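Local atomic coordinates of FAD-binding oxidoreductase (Gulosibacter chungangensis, PDB entry 7PBG), a protein that oxidises 4-ethylphenol with a covalently bound FAD, a dehydrogenation chemistry associated with the formation of 4-vinylphenol. Residues N17-F22 with E29-D34; E35-E40 with V58-S63; F45-G50 with K455-M460; F245-E250 with E336-A341; P256-T261 with G316-Y321. All coordinates share one frame; numbering follows the deposited sequence.

Contact 1: residues N17-F22 with E29-D34; sequences NAISEF and EYVRVD
Phe22 on helix 12-26 and Val31 on the short strand 31-32 bring the two backbones closest, with 6.8 Å between Phe22 CA and Val31 CA. Val31 sends both methyls to the helix. Its CG2 lies 3.8 Å from Phe22 CB and equally near the carbonyl carbon of that residue. CG1 sits between Phe22 CB and Ile19, 4.1 Å from Ile19 CG2. Phe22 takes part through the base of its side chain. Its CG is anti to the carbonyl carbon (chi1 -65°), and the ring leads off to Ile70 and Ile73 of helix 64-77. Ile19 reaches further along the strand. Its CD1 meets Val33 CG1 tip to tip at 3.7 Å. Arg32 points the other way, and its NH1 lies 2.8 Å from Asp34 OD1. That oxygen is well out of the guanidinium plane, so charge alone pairs them. Strand 31-32 is one of the two edge strands of a small mixed sheet, and helix 12-26 covers it. The side chains touch through aliphatic carbons, one methyl also on the Phe22 backbone. This points to cohesion by dispersion and apolar burial, with the charges of Arg32 and Asp34 kept off the contact.

Contact 2: residues E35-E40 with V58-S63; sequences EATVSE and VIWPGS
Thr37 and Trp60 cross obliquely, the methyl of the threonine reaching the six-membered part of the indole. Thr37 CG2 is 3.8 Å from both Trp60 CH2 and Trp60 CZ2. The same Thr37 CG2 also meets Val58 CG1 at 4.0 Å, so one methyl serves both the indole and the valine. The rotation of Thr37 explains this division of labour. CG2 is anti to the backbone N and faces Val58 and Trp60, while OG1 turns back (chi1 -56°) to a hydrogen bond with Asp34 OD2. The hydroxyl is thus satisfied by this N-cap residue, and the 58-63 segment meets the methyl. Val38 adds a looser touch, its CG2 4.1 Å from Val58 N. Ser39 folds back on Glu35 O. Ser39 OG gives that Glu35 O a 2.7 Å hydrogen bond, and Ser39 N reaches it from the opposite face of its plane. Trp60 NE1 is bonded to Tyr41 OH, which helps fix the indole. Helix 35-39 directly follows strand 31-32 in the chain and packs on the neighbouring strand 57-59. Strand 57-59 is itself flanked by strands 31-32 and 103-106, with Ile59 turned to helix 64-77.

Contact 3: residues F45-G50 with K455-M460; sequences FPVTDG and KETLDM
Val47 meets Leu458 and Thr457 in the apolar part of this contact. Val47 CB and Leu458 CB are 4.2 Å apart. Val47 CA and Leu458 CA are 6.2 Å apart, the nearest backbone approach. Val47 CG1 touches the methyl of Thr457, with 4.3 Å to Thr457 CG2. Phe396 of strand 393-402 packs on all three residues, with Tyr446 also on Val47 and Thr457. The hydrogen bonds run alongside. At chi1 -58°, Thr457 CG2 is anti to the backbone N and reaches the valine, while OG1 hydrogen-bonds to Ser453 O one turn earlier. Pro46 O is bound by Tyr446 OH. The charged groups lie toward the outside. Lys455 NZ and Asp459 OD2 form a salt bridge of 2.7 Å along one helical turn, using the syn lone pair of the carboxylate oxygen. Asp49 OD1 pairs with Arg454 NH1 and so ties the irregular loop to the start of the same helix. Phe45 meets His395, the covalent FAD ligand, edge-to-face, and the side chain of Thr457 is about 8 Å from that of His395. The contact lies near the covalent flavin site, consistent with an outer-shell position in a PCMH-type flavoprotein.

Contact 4: residues F245-E250 with E336-A341; sequences FAIYFE and EMIRDA
Ile338, on helix 328-342, faces Phe245 and Ile247 of strand 241-249. The backbones stay well apart, with 8.3 Å between Ile247 CA and Arg339 CA, so side chains fill the gap. From CB the isoleucine divides into two arms. The first is the methyl CG2, anti to the backbone N. Ile338 CG2 lies over one face of the Phe245 ring, 4.0 Å from both Phe245 CE1 and Phe245 CZ. The same Ile338 CG2 also meets the tip of the second strand residue, 4.1 Å from Ile247 CD1. The other arm starts at CG1, anti to the carbonyl carbon (chi1 -70°), and runs on extended. Its end, Ile338 CD1, touches the ring's outer end from the same side, 3.9 Å from Phe245 CZ and Phe245 CE2. Both strand side chains cross Ile338 at about a right angle. All three residues are buried and apolar, so the contact is plain hydrophobic packing of a helix on a sheet. The neighbouring Met337 packs on Trp329 of the second subunit. Ile335 and Tyr342 of helix 328-342 extend the packing on Phe245 and Ile247, respectively. Strand 241-249 pairs antiparallel with strand 318-326 on one flank and strand 349-352 on the other, and helix 328-342 lies over its face.

Contact 5: residues P256-T261 with G316-Y321; sequences PAIMET and GHWIVY
Beside Ile258, the residue that packs on Trp318 and Val320, Ala257 O is gripped by two donors. The setting is helix 255-266 packed on the large antiparallel sheet. Thr261 OG1 gives Ala257 O a hydrogen bond of 2.6 Å and Thr261 N one of 2.9 Å. They come from opposite faces of the carbonyl plane. The hydroxyl approaches with a C=O...O angle of 155°, tilted 25° from that plane. The threonine thereby satisfies its own hydroxyl inside the helix. At the start of strand 318-326 there is a classic beta bulge, in which His317 and Trp318 both face Phe249 of the neighbouring strand. Ile258 alone bridges helix and strand, and its two arms part at CB. CG1 is anti to the carbonyl carbon, and beyond it CD1 runs out to the base of the tryptophan. The methyl of Ile258, CG2, anti to the backbone N, meets Val320 CG2 at 3.7 Å as the two side chains slide past each other in opposite directions. Phe249 and Val278, on the strands flanking 318-326, also touch Ile258 and help bury it. The indole has other ties. Trp318 NE1 donates to Glu252 O, and Tyr413 meets the ring edge-to-face. On the outer side of the helix Glu260 OE1 forms a salt bridge with Lys120 of the second subunit. The closest touch between helix and strand is that of Ile258 CD1 with Trp318 CB, 3.5 Å apart, with Trp318 CG next at 4.0 Å.

The contacts fall into two pairs and one single. Contacts 1 and 2 come in series along the chain, with centres 9 Å apart. They share a small mixed sheet, where strands 31-32 and 57-59 are neighbours. Contacts 4 and 5 also have centres 9 Å apart. They meet on the large antiparallel sheet through strands 241-249 and 318-326, and contact 5 is nested within the loop closed by contact 4. The two pairs lie on opposite sides of the chain's centre. Contact 3 closes the longest loop, enclosing contacts 4 and 5, and its segments alternate with those of contact 2. It ties an N-terminal loop to the C-terminal part near His395, where the flavin is covalently attached.

Contact 1: residues N17-F22 with E29-D34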
# COMPACT_ATOMS: atom_id res chain seq x y z
N ASN A 17 14.58 0.42 40.03
CA ASN A 17 15.93 0.12 39.48
C ASN A 17 15.92 0.50 37.99
O ASN A 17 16.88 1.15 37.58
CB ASN A 17 16.38 -1.32 39.68
CG ASN A 17 16.86 -1.60 41.09
OD1 ASN A 17 17.31 -0.70 41.79
ND2 ASN A 17 16.76 -2.84 41.49
N ALA A 18 14.85 0.16 37.28
CA ALA A 18 14.65 0.53 35.85
C ALA A 18 14.59 2.05 35.70
O ALA A 18 15.27 2.61 34.80
CB ALA A 18 13.41 -0.12 35.32
N ILE A 19 13.83 2.73 36.56
CA ILE A 19 13.70 4.22 36.56
C ILE A 19 15.09 4.85 36.77
O ILE A 19 15.43 5.82 36.05
CB ILE A 19 12.67 4.72 37.60
CG1 ILE A 19 11.24 4.30 37.26
CG2 ILE A 19 12.77 6.23 37.81
CD1 ILE A 19 10.64 4.96 36.01
N SER A 20 15.88 4.31 37.69
CA SER A 20 17.26 4.80 37.94
C SER A 20 18.13 4.63 36.66
O SER A 20 18.89 5.58 36.33
CB SER A 20 17.84 4.11 39.15
OG SER A 20 19.22 4.36 39.22
N GLU A 21 17.96 3.54 35.90
CA GLU A 21 18.72 3.29 34.64
C GLU A 21 18.23 4.24 33.54
O GLU A 21 19.07 4.85 32.86
CB GLU A 21 18.61 1.83 34.22
CG GLU A 21 19.37 0.88 35.15
CD GLU A 21 19.78 -0.45 34.53
OE1 GLU A 21 20.20 -0.46 33.34
OE2 GLU A 21 19.74 -1.46 35.25
N PHE A 22 16.91 4.40 33.36
CA PHE A 22 16.35 5.40 32.40
C PHE A 22 16.91 6.78 32.75
O PHE A 22 17.42 7.51 31.86
CB PHE A 22 14.83 5.43 32.49
CG PHE A 22 14.13 4.17 32.06
CD1 PHE A 22 14.51 3.46 30.96
CD2 PHE A 22 12.99 3.75 32.73
CE1 PHE A 22 13.80 2.33 30.55
CE2 PHE A 22 12.28 2.64 32.33
CZ PHE A 22 12.70 1.93 31.24
N GLU A 29 15.73 14.68 34.18
CA GLU A 29 14.70 15.70 33.80
C GLU A 29 13.75 15.16 32.71
O GLU A 29 12.72 15.82 32.48
CB GLU A 29 15.33 17.01 33.35
CG GLU A 29 16.21 16.90 32.11
CD GLU A 29 17.73 16.81 32.32
OE1 GLU A 29 18.21 15.84 33.00
OE2 GLU A 29 18.43 17.70 31.80
N TYR A 30 14.06 14.02 32.09
CA TYR A 30 13.24 13.46 30.98
C TYR A 30 12.54 12.15 31.37
O TYR A 30 11.87 11.50 30.52
CB TYR A 30 14.09 13.26 29.73
CG TYR A 30 14.83 14.50 29.32
CD1 TYR A 30 14.12 15.59 28.86
CD2 TYR A 30 16.21 14.55 29.33
CE1 TYR A 30 14.76 16.75 28.46
CE2 TYR A 30 16.87 15.70 28.92
CZ TYR A 30 16.14 16.79 28.47
OH TYR A 30 16.75 17.95 28.07
N VAL A 31 12.65 11.75 32.64
CA VAL A 31 12.00 10.53 33.18
C VAL A 31 11.11 10.98 34.35
O VAL A 31 11.67 11.43 35.36
CB VAL A 31 13.08 9.51 33.61
CG1 VAL A 31 12.48 8.29 34.28
CG2 VAL A 31 13.97 9.14 32.44
N ARG A 32 9.79 10.95 34.18
CA ARG A 32 8.83 11.57 35.13
C ARG A 32 7.93 10.50 35.73
O ARG A 32 7.33 9.66 34.97
CB ARG A 32 8.05 12.67 34.41
CG ARG A 32 8.96 13.74 33.83
CD ARG A 32 9.70 14.53 34.90
NE ARG A 32 8.98 15.73 35.27
CZ ARG A 32 8.68 16.12 36.50
NH1 ARG A 32 9.06 15.42 37.56
NH2 ARG A 32 8.00 17.24 36.68
N VAL A 33 7.85 10.47 37.06
CA VAL A 33 6.99 9.50 37.80
C VAL A 33 5.97 10.24 38.68
O VAL A 33 5.14 9.55 39.27
CB VAL A 33 7.83 8.50 38.63
CG1 VAL A 33 8.68 7.61 37.74
CG2 VAL A 33 8.70 9.22 39.65
N ASP A 34 6.00 11.57 38.73
CA ASP A 34 5.06 12.32 39.60
C ASP A 34 3.65 12.28 39.00
O ASP A 34 3.51 12.37 37.76
CB ASP A 34 5.51 13.76 39.79
CG ASP A 34 5.72 14.46 38.46
OD1 ASP A 34 6.62 14.01 37.70
OD2 ASP A 34 4.93 15.39 38.16

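Contact 2: residues E35-E40 with V58-S63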
# COMPACT_ATOMS: atom_id res chain seq x y z
N GLU A 35 2.65 12.19 39.88
CA GLU A 35 1.22 12.10 39.51
C GLU A 35 0.83 13.29 38.62
O GLU A 35 0.14 13.06 37.63
CB GLU A 35 0.36 12.07 40.78
CG GLU A 35 -1.12 12.07 40.49
CD GLU A 35 -1.60 10.80 39.82
OE1 GLU A 35 -0.96 9.76 40.00
OE2 GLU A 35 -2.60 10.86 39.10
N ALA A 36 1.25 14.52 38.93
CA ALA A 36 0.85 15.71 38.15
C ALA A 36 1.29 15.54 36.69
O ALA A 36 0.48 15.85 35.78
CB ALA A 36 1.39 16.99 38.75
N THR A 37 2.51 15.08 36.44
CA THR A 37 3.06 14.94 35.07
C THR A 37 2.50 13.68 34.40
O THR A 37 2.04 13.79 33.25
CB THR A 37 4.59 14.86 35.02
OG1 THR A 37 5.13 16.02 35.66
CG2 THR A 37 5.08 14.83 33.58
N VAL A 38 2.50 12.54 35.07
CA VAL A 38 2.04 11.29 34.40
C VAL A 38 0.54 11.35 34.08
O VAL A 38 0.13 10.82 33.03
CB VAL A 38 2.42 10.03 35.17
CG1 VAL A 38 2.02 8.76 34.43
CG2 VAL A 38 3.91 10.00 35.47
N SER A 39 -0.27 12.00 34.93
CA SER A 39 -1.75 12.01 34.80
C SER A 39 -2.15 12.76 33.53
O SER A 39 -3.24 12.47 33.03
CB SER A 39 -2.44 12.60 36.04
OG SER A 39 -2.04 13.94 36.26
N GLU A 40 -1.31 13.67 33.07
CA GLU A 40 -1.48 14.37 31.77
C GLU A 40 -1.67 13.32 30.65
O GLU A 40 -2.25 13.66 29.60
CB GLU A 40 -0.26 15.24 31.50
CG GLU A 40 -0.37 16.11 30.27
CD GLU A 40 0.70 17.21 30.21
OE1 GLU A 40 0.96 17.85 31.27
OE2 GLU A 40 1.28 17.42 29.12
N VAL A 58 6.30 8.55 32.48
CA VAL A 58 6.49 9.04 31.09
C VAL A 58 7.93 9.43 30.91
O VAL A 58 8.53 10.04 31.81
CB VAL A 58 5.49 10.15 30.73
CG1 VAL A 58 5.66 11.45 31.53
CG2 VAL A 58 5.60 10.44 29.25
N ILE A 59 8.46 9.09 29.74
CA ILE A 59 9.84 9.43 29.35
C ILE A 59 9.76 10.24 28.06
O ILE A 59 9.00 9.86 27.16
CB ILE A 59 10.69 8.17 29.16
CG1 ILE A 59 10.69 7.28 30.41
CG2 ILE A 59 12.09 8.56 28.71
CD1 ILE A 59 11.44 5.98 30.26
N TRP A 60 10.56 11.27 28.00
CA TRP A 60 10.71 12.16 26.83
C TRP A 60 12.05 11.88 26.19
O TRP A 60 13.05 12.57 26.45
CB TRP A 60 10.59 13.60 27.33
CG TRP A 60 9.25 13.89 27.91
CD1 TRP A 60 8.04 13.53 27.40
CD2 TRP A 60 8.98 14.64 29.10
NE1 TRP A 60 7.03 14.01 28.19
CE2 TRP A 60 7.57 14.70 29.24
CE3 TRP A 60 9.79 15.29 30.04
CZ2 TRP A 60 6.95 15.34 30.31
CZ3 TRP A 60 9.17 15.94 31.09
CH2 TRP A 60 7.78 15.98 31.20
N PRO A 61 12.15 10.87 25.31
CA PRO A 61 13.39 10.63 24.62
C PRO A 61 13.76 11.75 23.64
O PRO A 61 12.86 12.36 23.07
CB PRO A 61 13.20 9.31 23.86
CG PRO A 61 11.76 8.91 24.05
CD PRO A 61 11.09 9.93 24.95
N GLY A 62 15.07 11.96 23.49
CA GLY A 62 15.64 13.09 22.74
C GLY A 62 16.12 12.71 21.36
O GLY A 62 16.47 13.64 20.60
N SER A 63 16.13 11.41 21.02
CA SER A 63 16.84 10.86 19.83
C SER A 63 16.49 9.39 19.65
O SER A 63 16.08 8.74 20.62
CB SER A 63 18.31 11.01 19.93
OG SER A 63 18.81 10.12 20.92

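Contact 3: residues F45-G50 with K455-M460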
# COMPACT_ATOMS: atom_id res chain seq x y z
N PHE A 45 -10.59 10.89 27.32
CA PHE A 45 -11.96 10.37 27.05
C PHE A 45 -12.02 8.92 27.47
O PHE A 45 -12.30 8.02 26.67
CB PHE A 45 -12.38 10.51 25.59
CG PHE A 45 -12.39 11.89 24.99
CD1 PHE A 45 -12.25 13.04 25.76
CD2 PHE A 45 -12.47 12.01 23.62
CE1 PHE A 45 -12.27 14.29 25.16
CE2 PHE A 45 -12.47 13.26 23.03
CZ PHE A 45 -12.38 14.39 23.78
N PRO A 46 -11.91 8.69 28.79
CA PRO A 46 -12.07 7.34 29.33
C PRO A 46 -13.51 6.85 29.25
O PRO A 46 -14.45 7.61 29.22
CB PRO A 46 -11.61 7.52 30.77
CG PRO A 46 -12.07 8.91 31.11
CD PRO A 46 -11.72 9.69 29.85
N VAL A 47 -13.67 5.53 29.27
CA VAL A 47 -14.99 4.92 29.51
C VAL A 47 -14.86 3.96 30.72
O VAL A 47 -15.77 3.13 30.93
CB VAL A 47 -15.58 4.25 28.26
CG1 VAL A 47 -15.94 5.28 27.19
CG2 VAL A 47 -14.65 3.19 27.69
N THR A 48 -13.74 4.03 31.43
CA THR A 48 -13.48 3.22 32.65
C THR A 48 -13.20 4.16 33.80
O THR A 48 -12.81 5.32 33.55
CB THR A 48 -12.35 2.20 32.41
OG1 THR A 48 -11.19 2.90 31.95
CG2 THR A 48 -12.70 1.13 31.41
N ASP A 49 -13.30 3.66 35.04
CA ASP A 49 -13.34 4.54 36.25
C ASP A 49 -12.11 4.38 37.14
O ASP A 49 -11.92 5.27 38.02
CB ASP A 49 -14.60 4.26 37.07
CG ASP A 49 -15.88 4.41 36.28
OD1 ASP A 49 -15.95 5.31 35.42
OD2 ASP A 49 -16.79 3.61 36.49
N GLY A 50 -11.31 3.32 36.94
CA GLY A 50 -10.26 2.88 37.89
C GLY A 50 -8.86 3.10 37.34
O GLY A 50 -8.62 4.09 36.59
N LYS A 455 -20.30 4.36 31.25
CA LYS A 455 -20.79 2.95 31.16
C LYS A 455 -21.81 2.83 30.03
O LYS A 455 -21.74 1.83 29.26
CB LYS A 455 -21.44 2.51 32.48
CG LYS A 455 -22.14 1.16 32.40
CD LYS A 455 -22.54 0.64 33.75
CE LYS A 455 -23.80 -0.20 33.71
NZ LYS A 455 -23.68 -1.33 32.77
N GLU A 456 -22.70 3.81 29.88
CA GLU A 456 -23.72 3.79 28.82
C GLU A 456 -22.99 3.79 27.48
O GLU A 456 -23.40 3.05 26.60
CB GLU A 456 -24.66 4.99 28.89
CG GLU A 456 -25.72 4.87 30.00
CD GLU A 456 -26.43 3.53 30.02
OE1 GLU A 456 -26.36 2.83 31.08
OE2 GLU A 456 -27.01 3.16 28.99
N THR A 457 -21.94 4.59 27.35
CA THR A 457 -21.19 4.69 26.08
C THR A 457 -20.50 3.37 25.76
O THR A 457 -20.56 2.92 24.61
CB THR A 457 -20.20 5.85 26.12
OG1 THR A 457 -21.01 6.99 26.39
CG2 THR A 457 -19.45 6.02 24.82
N LEU A 458 -19.82 2.79 26.74
CA LEU A 458 -19.15 1.50 26.54
C LEU A 458 -20.19 0.43 26.22
O LEU A 458 -19.96 -0.34 25.25
CB LEU A 458 -18.36 1.12 27.78
CG LEU A 458 -17.67 -0.23 27.69
CD1 LEU A 458 -16.82 -0.35 26.42
CD2 LEU A 458 -16.85 -0.48 28.95
N ASP A 459 -21.26 0.31 27.02
CA ASP A 459 -22.30 -0.72 26.74
C ASP A 459 -22.89 -0.54 25.35
O ASP A 459 -23.07 -1.55 24.64
CB ASP A 459 -23.42 -0.66 27.76
CG ASP A 459 -23.01 -1.14 29.13
OD1 ASP A 459 -21.87 -1.67 29.25
OD2 ASP A 459 -23.81 -0.94 30.08
N MET A 460 -23.23 0.71 24.99
CA MET A 460 -23.79 1.03 23.66
C MET A 460 -22.82 0.53 22.59
O MET A 460 -23.24 -0.15 21.65
CB MET A 460 -23.97 2.54 23.48
CG MET A 460 -24.51 2.91 22.10
SD MET A 460 -24.33 4.67 21.82
CE MET A 460 -22.57 4.88 21.59

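Contact 4: residues F245-E250 with E336-A341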
# COMPACT_ATOMS: atom_id res chain seq x y z
N PHE A 245 -17.41 22.52 -2.22
CA PHE A 245 -18.86 22.58 -2.30
C PHE A 245 -19.49 21.93 -1.08
O PHE A 245 -18.89 21.06 -0.40
CB PHE A 245 -19.31 21.94 -3.60
CG PHE A 245 -18.85 20.53 -3.79
CD1 PHE A 245 -19.57 19.45 -3.30
CD2 PHE A 245 -17.71 20.27 -4.53
CE1 PHE A 245 -19.13 18.17 -3.56
CE2 PHE A 245 -17.27 18.98 -4.77
CZ PHE A 245 -18.00 17.93 -4.29
N ALA A 246 -20.72 22.37 -0.84
CA ALA A 246 -21.61 21.82 0.19
C ALA A 246 -22.90 21.47 -0.53
O ALA A 246 -23.37 22.27 -1.39
CB ALA A 246 -21.85 22.80 1.30
N ILE A 247 -23.44 20.31 -0.25
CA ILE A 247 -24.73 19.88 -0.84
C ILE A 247 -25.66 19.50 0.30
O ILE A 247 -25.28 18.65 1.09
CB ILE A 247 -24.58 18.72 -1.84
CG1 ILE A 247 -23.27 18.82 -2.64
CG2 ILE A 247 -25.80 18.73 -2.73
CD1 ILE A 247 -23.11 17.75 -3.65
N TYR A 248 -26.76 20.21 0.40
CA TYR A 248 -27.69 20.05 1.54
C TYR A 248 -28.89 19.23 1.10
O TYR A 248 -29.54 19.57 0.09
CB TYR A 248 -28.15 21.42 2.03
CG TYR A 248 -26.99 22.34 2.30
CD1 TYR A 248 -26.16 22.15 3.38
CD2 TYR A 248 -26.75 23.41 1.48
CE1 TYR A 248 -25.10 23.00 3.65
CE2 TYR A 248 -25.70 24.28 1.73
CZ TYR A 248 -24.89 24.08 2.83
OH TYR A 248 -23.88 24.95 3.06
N PHE A 249 -29.26 18.25 1.91
CA PHE A 249 -30.42 17.38 1.61
C PHE A 249 -31.43 17.57 2.73
O PHE A 249 -31.06 17.57 3.92
CB PHE A 249 -29.93 15.95 1.45
CG PHE A 249 -28.94 15.82 0.33
CD1 PHE A 249 -29.37 15.65 -0.97
CD2 PHE A 249 -27.58 16.02 0.56
CE1 PHE A 249 -28.47 15.60 -2.01
CE2 PHE A 249 -26.66 15.92 -0.48
CZ PHE A 249 -27.11 15.73 -1.76
N GLU A 250 -32.69 17.75 2.34
CA GLU A 250 -33.76 18.22 3.25
C GLU A 250 -34.28 17.06 4.12
O GLU A 250 -35.10 17.34 5.01
CB GLU A 250 -34.84 18.90 2.41
CG GLU A 250 -35.71 17.94 1.65
CD GLU A 250 -36.89 18.58 0.93
OE1 GLU A 250 -36.94 19.80 0.89
OE2 GLU A 250 -37.70 17.82 0.36
N GLU A 336 -20.02 20.85 -12.57
CA GLU A 336 -21.28 20.71 -13.32
C GLU A 336 -21.77 19.26 -13.22
O GLU A 336 -22.97 19.08 -12.90
CB GLU A 336 -21.04 21.23 -14.75
CG GLU A 336 -22.16 20.97 -15.71
CD GLU A 336 -21.89 21.37 -17.16
OE1 GLU A 336 -20.79 21.04 -17.72
OE2 GLU A 336 -22.78 22.01 -17.75
N MET A 337 -20.89 18.27 -13.33
CA MET A 337 -21.30 16.83 -13.22
C MET A 337 -21.86 16.54 -11.82
O MET A 337 -22.88 15.87 -11.68
CB MET A 337 -20.12 15.89 -13.45
CG MET A 337 -19.61 15.94 -14.88
SD MET A 337 -18.09 14.96 -14.97
CE MET A 337 -17.47 15.46 -16.57
N ILE A 338 -21.17 17.01 -10.80
CA ILE A 338 -21.54 16.73 -9.39
C ILE A 338 -22.88 17.42 -9.13
O ILE A 338 -23.78 16.79 -8.57
CB ILE A 338 -20.40 17.23 -8.49
CG1 ILE A 338 -19.14 16.37 -8.64
CG2 ILE A 338 -20.87 17.33 -7.04
CD1 ILE A 338 -17.90 17.03 -8.05
N ARG A 339 -22.96 18.74 -9.36
CA ARG A 339 -24.20 19.51 -9.12
C ARG A 339 -25.36 18.80 -9.83
O ARG A 339 -26.44 18.56 -9.21
CB ARG A 339 -24.01 20.93 -9.64
CG ARG A 339 -25.02 21.95 -9.17
CD ARG A 339 -24.82 23.26 -9.93
NE ARG A 339 -25.76 24.24 -9.41
CZ ARG A 339 -26.98 24.49 -9.90
NH1 ARG A 339 -27.46 23.83 -10.94
NH2 ARG A 339 -27.74 25.39 -9.30
N ASP A 340 -25.18 18.46 -11.11
CA ASP A 340 -26.29 17.88 -11.92
C ASP A 340 -26.74 16.56 -11.32
O ASP A 340 -27.97 16.29 -11.32
CB ASP A 340 -25.88 17.65 -13.36
CG ASP A 340 -25.80 18.91 -14.19
OD1 ASP A 340 -25.37 18.79 -15.35
OD2 ASP A 340 -26.12 20.01 -13.67
N ALA A 341 -25.81 15.78 -10.79
CA ALA A 341 -26.12 14.47 -10.20
C ALA A 341 -26.95 14.61 -8.91
O ALA A 341 -28.03 14.00 -8.81
CB ALA A 341 -24.87 13.65 -9.93

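Contact 5: residues P256-T261 with G316-Y321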
# COMPACT_ATOMS: atom_id res chain seq x y z
N PRO A 256 -29.87 7.00 1.43
CA PRO A 256 -29.61 6.01 0.41
C PRO A 256 -29.30 6.61 -0.97
O PRO A 256 -28.28 6.25 -1.58
CB PRO A 256 -30.89 5.16 0.36
CG PRO A 256 -31.45 5.31 1.72
CD PRO A 256 -31.14 6.74 2.15
N ALA A 257 -30.11 7.55 -1.44
CA ALA A 257 -29.83 8.15 -2.74
C ALA A 257 -28.50 8.90 -2.73
O ALA A 257 -27.84 9.00 -3.82
CB ALA A 257 -30.95 9.04 -3.16
N ILE A 258 -28.19 9.57 -1.63
CA ILE A 258 -26.91 10.29 -1.55
C ILE A 258 -25.76 9.30 -1.78
O ILE A 258 -24.89 9.57 -2.58
CB ILE A 258 -26.72 11.03 -0.24
CG1 ILE A 258 -27.79 12.12 -0.04
CG2 ILE A 258 -25.29 11.53 -0.15
CD1 ILE A 258 -27.87 12.65 1.40
N MET A 259 -25.78 8.16 -1.09
CA MET A 259 -24.64 7.24 -1.15
C MET A 259 -24.61 6.60 -2.56
O MET A 259 -23.53 6.48 -3.12
CB MET A 259 -24.73 6.16 -0.06
CG MET A 259 -24.76 6.67 1.35
SD MET A 259 -23.55 7.95 1.77
CE MET A 259 -22.05 6.99 1.50
N GLU A 260 -25.78 6.25 -3.13
CA GLU A 260 -25.82 5.57 -4.43
C GLU A 260 -25.46 6.57 -5.52
O GLU A 260 -24.95 6.12 -6.54
CB GLU A 260 -27.17 4.91 -4.65
CG GLU A 260 -27.38 3.73 -3.73
CD GLU A 260 -26.57 2.47 -4.03
OE1 GLU A 260 -25.99 2.37 -5.13
OE2 GLU A 260 -26.57 1.57 -3.18
N THR A 261 -25.66 7.88 -5.32
CA THR A 261 -25.23 8.89 -6.30
C THR A 261 -23.70 9.08 -6.24
O THR A 261 -23.04 9.24 -7.30
CB THR A 261 -25.94 10.23 -6.11
OG1 THR A 261 -27.34 9.97 -6.23
CG2 THR A 261 -25.55 11.29 -7.12
N GLY A 316 -28.81 20.97 5.90
CA GLY A 316 -29.73 19.85 5.59
C GLY A 316 -29.66 18.84 6.70
O GLY A 316 -28.73 18.92 7.50
N HIS A 317 -30.55 17.85 6.70
CA HIS A 317 -30.39 16.70 7.60
C HIS A 317 -29.12 15.91 7.26
O HIS A 317 -28.58 15.25 8.18
CB HIS A 317 -31.64 15.82 7.49
CG HIS A 317 -32.77 16.36 8.30
ND1 HIS A 317 -32.78 16.28 9.68
CD2 HIS A 317 -33.87 17.05 7.95
CE1 HIS A 317 -33.87 16.88 10.13
NE2 HIS A 317 -34.56 17.36 9.10
N TRP A 318 -28.71 15.91 5.98
CA TRP A 318 -27.44 15.37 5.46
C TRP A 318 -26.78 16.50 4.69
O TRP A 318 -27.49 17.24 3.97
CB TRP A 318 -27.65 14.13 4.57
CG TRP A 318 -28.18 12.98 5.37
CD1 TRP A 318 -29.46 12.51 5.39
CD2 TRP A 318 -27.44 12.19 6.31
NE1 TRP A 318 -29.55 11.48 6.29
CE2 TRP A 318 -28.34 11.25 6.85
CE3 TRP A 318 -26.10 12.17 6.71
CZ2 TRP A 318 -27.93 10.29 7.79
CZ3 TRP A 318 -25.69 11.24 7.64
CH2 TRP A 318 -26.60 10.31 8.16
N ILE A 319 -25.47 16.62 4.86
CA ILE A 319 -24.65 17.55 4.09
C ILE A 319 -23.51 16.75 3.47
O ILE A 319 -22.80 16.01 4.20
CB ILE A 319 -24.13 18.69 4.99
CG1 ILE A 319 -25.20 19.29 5.89
CG2 ILE A 319 -23.42 19.71 4.14
CD1 ILE A 319 -25.32 18.67 7.25
N VAL A 320 -23.33 16.92 2.18
CA VAL A 320 -22.14 16.44 1.44
C VAL A 320 -21.17 17.61 1.33
O VAL A 320 -21.58 18.65 0.90
CB VAL A 320 -22.49 15.87 0.07
CG1 VAL A 320 -21.25 15.54 -0.75
CG2 VAL A 320 -23.41 14.66 0.23
N TYR A 321 -19.93 17.38 1.74
CA TYR A 321 -18.82 18.31 1.46
C TYR A 321 -17.80 17.61 0.57
O TYR A 321 -17.39 16.48 0.86
CB TYR A 321 -18.15 18.74 2.76
CG TYR A 321 -19.03 19.57 3.65
CD1 TYR A 321 -19.25 20.92 3.39
CD2 TYR A 321 -19.63 19.02 4.77
CE1 TYR A 321 -20.04 21.69 4.22
CE2 TYR A 321 -20.47 19.77 5.57
CZ TYR A 321 -20.64 21.12 5.32
OH TYR A 321 -21.44 21.82 6.16